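Local atomic coordinates of pancreatic lipase related protein 2 (Equus caballus, PDB entry 1W52), a protein that probably hydrolyses triacylglycerols and galactolipids to release fatty acids, as a secreted lipase of the alpha/beta hydrolase superfamily. Residues V75-R80 with V106-G111; V35-L40 with R124-E129. All coordinates share one frame; numbering follows the deposited sequence.

Contact 1 (V75-R80 with V106-G111). With DDQ (decylamine-N,N-dimethyl-N-oxide), chain C.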
ATOM      1  N   VAL A  75      14.054  -4.810  -4.654  1.00 22.05           N
ATOM      2  CA  VAL A  75      13.441  -4.222  -3.471  1.00 20.70           C
ATOM      3  C   VAL A  75      14.414  -3.269  -2.810  1.00 20.37           C
ATOM      4  O   VAL A  75      15.369  -3.686  -2.216  1.00 21.42           O
ATOM      5  CB  VAL A  75      13.103  -5.312  -2.512  1.00 19.87           C
ATOM      6  CG1 VAL A  75      12.616  -4.743  -1.226  1.00 18.46           C
ATOM      7  CG2 VAL A  75      12.028  -6.197  -3.139  1.00 19.25           C
ATOM      8  N   ILE A  76      14.173  -1.985  -2.896  1.00 20.08           N
ATOM      9  CA  ILE A  76      15.083  -0.976  -2.344  1.00 19.83           C
ATOM     10  C   ILE A  76      14.530  -0.285  -1.058  1.00 19.98           C
ATOM     11  O   ILE A  76      13.449   0.336  -1.091  1.00 18.88           O
ATOM     12  CB  ILE A  76      15.308   0.093  -3.429  1.00 19.95           C
ATOM     13  CG1 ILE A  76      15.539  -0.567  -4.803  1.00 18.79           C
ATOM     14  CG2 ILE A  76      16.464   1.002  -3.027  1.00 19.88           C
ATOM     15  CD1 ILE A  76      15.507   0.404  -5.980  1.00 18.00           C
ATOM     16  N   HIS A  77      15.289  -0.350   0.035  1.00 20.62           N
ATOM     17  CA  HIS A  77      14.924   0.350   1.271  1.00 22.03           C
ATOM     18  C   HIS A  77      15.204   1.859   1.191  1.00 22.70           C
ATOM     19  O   HIS A  77      15.748   2.376   0.200  1.00 22.88           O
ATOM     20  CB  HIS A  77      15.671  -0.231   2.476  1.00 22.32           C
ATOM     21  CG  HIS A  77      17.117   0.142   2.518  1.00 24.97           C
ATOM     22  ND1 HIS A  77      18.102  -0.755   2.855  1.00 29.83           N
ATOM     23  CD2 HIS A  77      17.757   1.295   2.221  1.00 27.70           C
ATOM     24  CE1 HIS A  77      19.281  -0.162   2.802  1.00 28.82           C
ATOM     25  NE2 HIS A  77      19.100   1.084   2.415  1.00 27.92           N
ATOM     26  N   GLY A  78      14.852   2.587   2.237  1.00 23.44           N
ATOM     27  CA  GLY A  78      15.186   3.995   2.247  1.00 24.28           C
ATOM     28  C   GLY A  78      16.048   4.424   3.416  1.00 25.12           C
ATOM     29  O   GLY A  78      16.778   3.591   3.982  1.00 23.85           O
ATOM     30  N   PHE A  79      15.925   5.735   3.751  1.00 26.46           N
ATOM     31  CA  PHE A  79      16.620   6.419   4.881  1.00 26.53           C
ATOM     32  C   PHE A  79      16.683   5.546   6.121  1.00 26.51           C
ATOM     33  O   PHE A  79      15.650   5.076   6.628  1.00 25.88           O
ATOM     34  CB  PHE A  79      15.866   7.717   5.197  1.00 27.02           C
ATOM     35  CG  PHE A  79      16.542   8.625   6.198  1.00 28.59           C
ATOM     36  CD1 PHE A  79      17.723   9.274   5.915  1.00 28.94           C
ATOM     37  CD2 PHE A  79      15.957   8.877   7.417  1.00 30.82           C
ATOM     38  CE1 PHE A  79      18.325  10.086   6.857  1.00 27.19           C
ATOM     39  CE2 PHE A  79      16.582   9.714   8.336  1.00 29.62           C
ATOM     40  CZ  PHE A  79      17.759  10.300   8.036  1.00 26.93           C
ATOM     41  N   ARG A  80      17.904   5.257   6.531  1.00 26.99           N
ATOM     42  CA  ARG A  80      18.198   4.573   7.799  1.00 29.07           C
ATOM     43  C   ARG A  80      17.568   3.228   8.027  1.00 30.07           C
ATOM     44  O   ARG A  80      17.155   2.870   9.131  1.00 29.96           O
ATOM     45  CB  ARG A  80      17.886   5.479   8.982  1.00 29.46           C
ATOM     46  CG  ARG A  80      18.771   6.737   8.916  1.00 32.75           C
ATOM     47  CD  ARG A  80      18.869   7.453  10.167  1.00 33.75           C
ATOM     48  NE  ARG A  80      20.096   7.123  10.867  1.00 35.84           N
ATOM     49  CZ  ARG A  80      21.199   7.872  10.913  1.00 36.08           C
ATOM     50  NH1 ARG A  80      21.303   9.058  10.244  1.00 34.79           N
ATOM     51  NH2 ARG A  80      22.200   7.415  11.674  1.00 35.09           N
ATOM     52  N   VAL A 106      18.218  -4.519  -2.615  1.00 33.88           N
ATOM     53  CA  VAL A 106      19.274  -3.534  -2.818  1.00 33.16           C
ATOM     54  C   VAL A 106      19.659  -2.915  -1.467  1.00 33.35           C
ATOM     55  O   VAL A 106      18.975  -2.016  -0.980  1.00 34.17           O
ATOM     56  CB  VAL A 106      18.818  -2.432  -3.771  1.00 32.52           C
ATOM     57  CG1 VAL A 106      19.917  -1.365  -3.921  1.00 32.22           C
ATOM     58  CG2 VAL A 106      18.424  -3.011  -5.132  1.00 30.86           C
ATOM     59  N   ASP A 107      20.733  -3.403  -0.854  1.00 32.83           N
ATOM     60  CA  ASP A 107      21.153  -2.888   0.440  1.00 32.86           C
ATOM     61  C   ASP A 107      22.119  -1.741   0.287  1.00 32.31           C
ATOM     62  O   ASP A 107      23.211  -1.935  -0.198  1.00 32.34           O
ATOM     63  CB  ASP A 107      21.835  -3.974   1.253  1.00 33.57           C
ATOM     64  CG  ASP A 107      22.465  -3.432   2.542  1.00 34.85           C
ATOM     65  OD1 ASP A 107      23.474  -2.749   2.445  1.00 37.21           O
ATOM     66  OD2 ASP A 107      22.044  -3.634   3.690  1.00 36.97           O
ATOM     67  N   TRP A 108      21.733  -0.543   0.712  1.00 32.01           N
ATOM     68  CA  TRP A 108      22.660   0.595   0.715  1.00 31.36           C
ATOM     69  C   TRP A 108      22.707   1.249   2.072  1.00 31.53           C
ATOM     70  O   TRP A 108      22.854   2.457   2.178  1.00 30.88           O
ATOM     71  CB  TRP A 108      22.294   1.616  -0.339  1.00 30.66           C
ATOM     72  CG  TRP A 108      20.949   2.159  -0.214  1.00 30.00           C
ATOM     73  CD1 TRP A 108      19.785   1.487  -0.344  1.00 30.15           C
ATOM     74  CD2 TRP A 108      20.598   3.527   0.019  1.00 29.83           C
ATOM     75  NE1 TRP A 108      18.718   2.347  -0.212  1.00 29.23           N
ATOM     76  CE2 TRP A 108      19.188   3.607   0.013  1.00 28.40           C
ATOM     77  CE3 TRP A 108      21.330   4.693   0.240  1.00 28.90           C
ATOM     78  CZ2 TRP A 108      18.500   4.794   0.208  1.00 27.68           C
ATOM     79  CZ3 TRP A 108      20.635   5.885   0.422  1.00 29.23           C
ATOM     80  CH2 TRP A 108      19.236   5.920   0.402  1.00 27.57           C
ATOM     81  N   SER A 109      22.611   0.410   3.094  1.00 32.29           N
ATOM     82  CA  SER A 109      22.441   0.831   4.474  1.00 33.87           C
ATOM     83  C   SER A 109      23.374   1.943   4.904  1.00 34.93           C
ATOM     84  O   SER A 109      22.943   3.014   5.369  1.00 34.31           O
ATOM     85  CB  SER A 109      22.649  -0.366   5.399  1.00 34.02           C
ATOM     86  OG  SER A 109      23.723  -1.165   4.962  1.00 36.74           O
ATOM     87  N   SER A 110      24.657   1.653   4.741  1.00 37.11           N
ATOM     88  CA  SER A 110      25.737   2.573   5.062  1.00 38.54           C
ATOM     89  C   SER A 110      25.573   3.968   4.408  1.00 38.05           C
ATOM     90  O   SER A 110      25.934   4.977   4.992  1.00 38.57           O
ATOM     91  CB  SER A 110      27.094   1.910   4.708  1.00 39.43           C
ATOM     92  OG  SER A 110      27.443   2.146   3.347  1.00 41.50           O
ATOM     93  N   GLY A 111      25.023   4.025   3.210  1.00 38.12           N
ATOM     94  CA  GLY A 111      24.810   5.293   2.535  1.00 38.30           C
ATOM     95  C   GLY A 111      23.563   5.986   2.987  1.00 38.81           C
ATOM     96  O   GLY A 111      23.465   7.203   2.866  1.00 38.58           O
TER
HETATM   97  N1  DDQ C 502      13.541   0.563  10.300  1.00 35.38           N
HETATM   98  O1  DDQ C 502      13.362  -0.216   9.332  1.00 37.75           O
HETATM   99  CM1 DDQ C 502      13.010  -0.094  11.548  1.00 34.18           C
HETATM  100  CM2 DDQ C 502      14.992   0.858  10.489  1.00 36.19           C
HETATM  101  C1  DDQ C 502      12.733   1.758   9.908  1.00 32.56           C
HETATM  102  C2  DDQ C 502      13.448   2.855   9.107  1.00 28.83           C
HETATM  103  C3  DDQ C 502      13.350   4.164   9.880  1.00 27.82           C
HETATM  104  C4  DDQ C 502      12.247   5.089   9.391  1.00 24.48           C
HETATM  105  C5  DDQ C 502      12.812   6.443   8.997  1.00 21.61           C
HETATM  106  C6  DDQ C 502      11.647   7.261   8.513  1.00 21.50           C
HETATM  107  C7  DDQ C 502      12.083   8.590   7.967  1.00 22.62           C
HETATM  108  C8  DDQ C 502      11.693   8.757   6.512  1.00 25.20           C
HETATM  109  C9  DDQ C 502      12.376  10.004   5.941  1.00 26.06           C
HETATM  110  C10 DDQ C 502      11.559  10.746   4.906  1.00 25.69           C

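Contact 2 (V35-L40 with R124-E129)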
ATOM      1  N   VAL A  35      28.889   4.751   0.096  1.00 45.78           N
ATOM      2  CA  VAL A  35      27.513   4.179   0.095  1.00 42.61           C
ATOM      3  C   VAL A  35      27.407   2.632   0.230  1.00 42.95           C
ATOM      4  O   VAL A  35      26.415   2.132   0.807  1.00 42.74           O
ATOM      5  CB  VAL A  35      26.773   4.540  -1.187  1.00 40.31           C
ATOM      6  CG1 VAL A  35      25.352   4.101  -1.115  1.00 36.87           C
ATOM      7  CG2 VAL A  35      26.826   6.020  -1.442  1.00 38.42           C
ATOM      8  N   ASN A  36      28.408   1.901  -0.296  1.00 42.69           N
ATOM      9  CA  ASN A  36      28.471   0.441  -0.247  1.00 42.18           C
ATOM     10  C   ASN A  36      27.156  -0.201  -0.654  1.00 42.38           C
ATOM     11  O   ASN A  36      26.539  -0.946   0.141  1.00 41.93           O
ATOM     12  CB  ASN A  36      28.865  -0.036   1.139  1.00 41.95           C
ATOM     13  CG  ASN A  36      29.116  -1.534   1.189  1.00 42.53           C
ATOM     14  OD1 ASN A  36      28.801  -2.218   2.182  1.00 42.64           O
ATOM     15  ND2 ASN A  36      29.677  -2.062   0.107  1.00 44.30           N
ATOM     16  N   THR A  37      26.715   0.123  -1.887  1.00 42.50           N
ATOM     17  CA  THR A  37      25.505  -0.487  -2.476  1.00 42.04           C
ATOM     18  C   THR A  37      25.748  -1.961  -2.714  1.00 42.53           C
ATOM     19  O   THR A  37      26.789  -2.340  -3.249  1.00 43.45           O
ATOM     20  CB  THR A  37      25.199   0.116  -3.813  1.00 41.41           C
ATOM     21  OG1 THR A  37      25.152   1.523  -3.692  1.00 40.93           O
ATOM     22  CG2 THR A  37      23.829  -0.275  -4.286  1.00 40.00           C
ATOM     23  N   ARG A  38      24.790  -2.802  -2.393  1.00 41.89           N
ATOM     24  CA  ARG A  38      25.060  -4.224  -2.453  1.00 41.75           C
ATOM     25  C   ARG A  38      23.811  -4.959  -2.904  1.00 40.46           C
ATOM     26  O   ARG A  38      22.808  -4.958  -2.199  1.00 40.62           O
ATOM     27  CB  ARG A  38      25.502  -4.741  -1.078  1.00 42.63           C
ATOM     28  CG  ARG A  38      26.939  -4.446  -0.663  1.00 44.11           C
ATOM     29  CD  ARG A  38      27.479  -5.503   0.310  1.00 47.29           C
ATOM     30  NE  ARG A  38      26.406  -6.020   1.158  1.00 50.25           N
ATOM     31  CZ  ARG A  38      26.385  -7.225   1.743  1.00 53.90           C
ATOM     32  NH1 ARG A  38      27.389  -8.088   1.624  1.00 54.81           N
ATOM     33  NH2 ARG A  38      25.339  -7.564   2.487  1.00 55.28           N
ATOM     34  N   PHE A  39      23.889  -5.598  -4.068  1.00 39.01           N
ATOM     35  CA  PHE A  39      22.780  -6.366  -4.643  1.00 37.32           C
ATOM     36  C   PHE A  39      22.750  -7.803  -4.138  1.00 37.32           C
ATOM     37  O   PHE A  39      23.696  -8.532  -4.314  1.00 36.63           O
ATOM     38  CB  PHE A  39      22.964  -6.358  -6.132  1.00 36.73           C
ATOM     39  CG  PHE A  39      22.963  -4.981  -6.719  1.00 34.36           C
ATOM     40  CD1 PHE A  39      21.803  -4.262  -6.752  1.00 31.80           C
ATOM     41  CD2 PHE A  39      24.120  -4.427  -7.245  1.00 34.40           C
ATOM     42  CE1 PHE A  39      21.780  -3.007  -7.290  1.00 35.08           C
ATOM     43  CE2 PHE A  39      24.116  -3.154  -7.826  1.00 36.26           C
ATOM     44  CZ  PHE A  39      22.941  -2.435  -7.836  1.00 36.60           C
ATOM     45  N   LEU A  40      21.681  -8.204  -3.466  1.00 37.97           N
ATOM     46  CA  LEU A  40      21.633  -9.534  -2.847  1.00 38.55           C
ATOM     47  C   LEU A  40      20.581 -10.382  -3.515  1.00 40.63           C
ATOM     48  O   LEU A  40      19.403  -9.997  -3.556  1.00 40.25           O
ATOM     49  CB  LEU A  40      21.293  -9.464  -1.388  1.00 37.71           C
ATOM     50  CG  LEU A  40      21.925  -8.303  -0.644  1.00 35.74           C
ATOM     51  CD1 LEU A  40      21.609  -8.464   0.787  1.00 32.99           C
ATOM     52  CD2 LEU A  40      23.432  -8.248  -0.851  1.00 37.26           C
ATOM     53  N   ARG A 124      20.882   8.992  -5.662  1.00 38.14           N
ATOM     54  CA  ARG A 124      21.349   9.131  -7.044  1.00 39.08           C
ATOM     55  C   ARG A 124      22.360   8.065  -7.381  1.00 39.11           C
ATOM     56  O   ARG A 124      22.301   7.506  -8.447  1.00 39.61           O
ATOM     57  CB  ARG A 124      21.998  10.488  -7.289  1.00 38.96           C
ATOM     58  CG  ARG A 124      21.032  11.593  -7.276  1.00 41.58           C
ATOM     59  CD  ARG A 124      21.292  12.650  -8.298  1.00 45.03           C
ATOM     60  NE  ARG A 124      22.261  13.662  -7.851  1.00 46.53           N
ATOM     61  CZ  ARG A 124      22.757  14.620  -8.636  1.00 47.29           C
ATOM     62  NH1 ARG A 124      22.377  14.717  -9.904  1.00 46.74           N
ATOM     63  NH2 ARG A 124      23.632  15.493  -8.160  1.00 49.68           N
ATOM     64  N   ILE A 125      23.291   7.804  -6.488  1.00 38.70           N
ATOM     65  CA  ILE A 125      24.213   6.726  -6.709  1.00 39.35           C
ATOM     66  C   ILE A 125      23.522   5.369  -6.882  1.00 38.85           C
ATOM     67  O   ILE A 125      23.550   4.797  -7.981  1.00 38.33           O
ATOM     68  CB  ILE A 125      25.257   6.728  -5.598  1.00 40.22           C
ATOM     69  CG1 ILE A 125      26.243   7.840  -5.943  1.00 43.81           C
ATOM     70  CG2 ILE A 125      25.971   5.353  -5.450  1.00 40.51           C
ATOM     71  CD1 ILE A 125      27.139   8.188  -4.828  1.00 48.93           C
ATOM     72  N   VAL A 126      22.900   4.868  -5.813  1.00 38.44           N
ATOM     73  CA  VAL A 126      22.177   3.595  -5.843  1.00 38.01           C
ATOM     74  C   VAL A 126      21.301   3.491  -7.084  1.00 37.58           C
ATOM     75  O   VAL A 126      21.075   2.417  -7.587  1.00 36.60           O
ATOM     76  CB  VAL A 126      21.257   3.445  -4.623  1.00 38.27           C
ATOM     77  CG1 VAL A 126      20.582   2.108  -4.643  1.00 38.63           C
ATOM     78  CG2 VAL A 126      22.030   3.569  -3.314  1.00 39.09           C
ATOM     79  N   GLY A 127      20.793   4.615  -7.568  1.00 38.10           N
ATOM     80  CA  GLY A 127      19.948   4.615  -8.746  1.00 38.84           C
ATOM     81  C   GLY A 127      20.777   3.985  -9.832  1.00 39.46           C
ATOM     82  O   GLY A 127      20.409   2.960 -10.396  1.00 39.79           O
ATOM     83  N   ALA A 128      21.913   4.627 -10.077  1.00 40.03           N
ATOM     84  CA  ALA A 128      22.923   4.248 -11.038  1.00 40.58           C
ATOM     85  C   ALA A 128      23.512   2.872 -10.816  1.00 40.49           C
ATOM     86  O   ALA A 128      23.548   2.116 -11.732  1.00 39.67           O
ATOM     87  CB  ALA A 128      24.020   5.289 -11.018  1.00 41.51           C
ATOM     88  N   GLU A 129      23.990   2.544  -9.629  1.00 41.38           N
ATOM     89  CA  GLU A 129      24.376   1.166  -9.360  1.00 43.15           C
ATOM     90  C   GLU A 129      23.337   0.246  -9.939  1.00 42.35           C
ATOM     91  O   GLU A 129      23.680  -0.693 -10.643  1.00 43.67           O
ATOM     92  CB  GLU A 129      24.442   0.831  -7.878  1.00 44.35           C
ATOM     93  CG  GLU A 129      25.456   1.628  -7.105  1.00 51.20           C
ATOM     94  CD  GLU A 129      26.878   1.218  -7.410  1.00 58.47           C
ATOM     95  OE1 GLU A 129      27.192   0.014  -7.328  1.00 62.96           O
ATOM     96  OE2 GLU A 129      27.685   2.108  -7.725  1.00 64.35           O
TER

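Contact 1 (V75-R80 with V106-G111)
The rings of His77 and Trp108 form an offset stack: the imidazole and the five-membered ring of the indole lie 3.9 Å apart between centroids, their planes inclined by 27°. The two rings are modelled too close, so their exact spacing and overlap are doubtful. Chi1 of 58° sets Trp108 CG between the backbone N and the carbonyl carbon, and from there the indole reaches His77. Trp108 NE1 donates to His77 O at 3.0 Å, although the nitrogen is less surely placed. Beside the stack, Ile76 and Val106 point the same way, Ile76 CG1 resting 3.8 Å from Val106 CG2, and Val106 N bonds to Val75 O. Gly78 CA lies near Trp108 CZ2; in related lipases the backbone NH following this His-Gly pair serves the oxyanion hole. Phe79 CD2 lies 3.9 Å from C7 of the detergent. An alanine at Trp108 would probably leave His77 without its stacking partner and His77 O without this donor, and would open a gap beside Gly78 CA. The two segments continue parallel neighbouring strands 72-76 and 102-107; helix 87-96, which joins them, meets Val75 and His77, whereas Trp108 packs against helices 116-141 and 155-166.

Contact 2 (V35-L40 with R124-E129)
Thr37 lies against the aliphatic part of Glu129, with OG1 3.4 Å and CB 3.6 Å from Glu129 CG. Chi1 of -52° puts OG1 beside the backbone N and leaves methyl CG2 anti to it, against Glu129 CB and Val126 CG1, while OG1 comes within 3.8 Å of Val126 CG2. The carbon atoms of the glutamate are thus used as an apolar surface. Val35 extends the patch with both methyls: CG1 meets Val126 CG2 at 4.0 Å, and CG2 meets Ile125 CD1 at 4.0 Å. Two residues beyond Thr37, Phe39 brings ring atom CZ to the same glutamate, 3.6 Å from Glu129 CB and also close to its carbonyl.

The side chain of Glu129 is bent at chi2 (-72°), and its polar end is engaged beyond the two segments, where OE2 forms a salt bridge with Arg56. Val35 closes helix 32-35, and Asn36, with positive phi, turns the chain out of it into strand 38-43. Behind the first shell, Val106 touches Thr37, Phe39 and Val126, and Ile104 and Ile53 touch Phe39. The contact therefore seats helix 116-141 on the edge region of the lipase-domain sheet, as helices cover the sheet in alpha/beta hydrolases. The two segments share no hydrogen bond or salt bridge; they meet by van der Waals packing, mainly of carbon, in which the Thr37 hydroxyl and the Glu129 carbonyl also take part, while the Glu129 carboxylate is paired with Arg56.

How the contacts relate
Both contacts are buried and share one sheet, in which strands 102-107 and 38-43 are antiparallel neighbours; Asp107 N probably bonds to Arg38 O across that border. Contact 1 lies closer to the chain centre, joins two parallel strands and their following loops, and combines backbone bonding with aromatic stacking, while its Phe79 and Arg80 reach the detergent and Gly78 lies near the predicted nucleophile Ser154. Contact 2, away from the annotated sites, sets a helix on the sheet through mostly aliphatic packing. They touch where Trp108 CB meets Val126 CG2, at 3.6 Å, and where Ser110 OG bonds to Val35 O. Along the chain, contact 1 is nested within the loop that contact 2 closes.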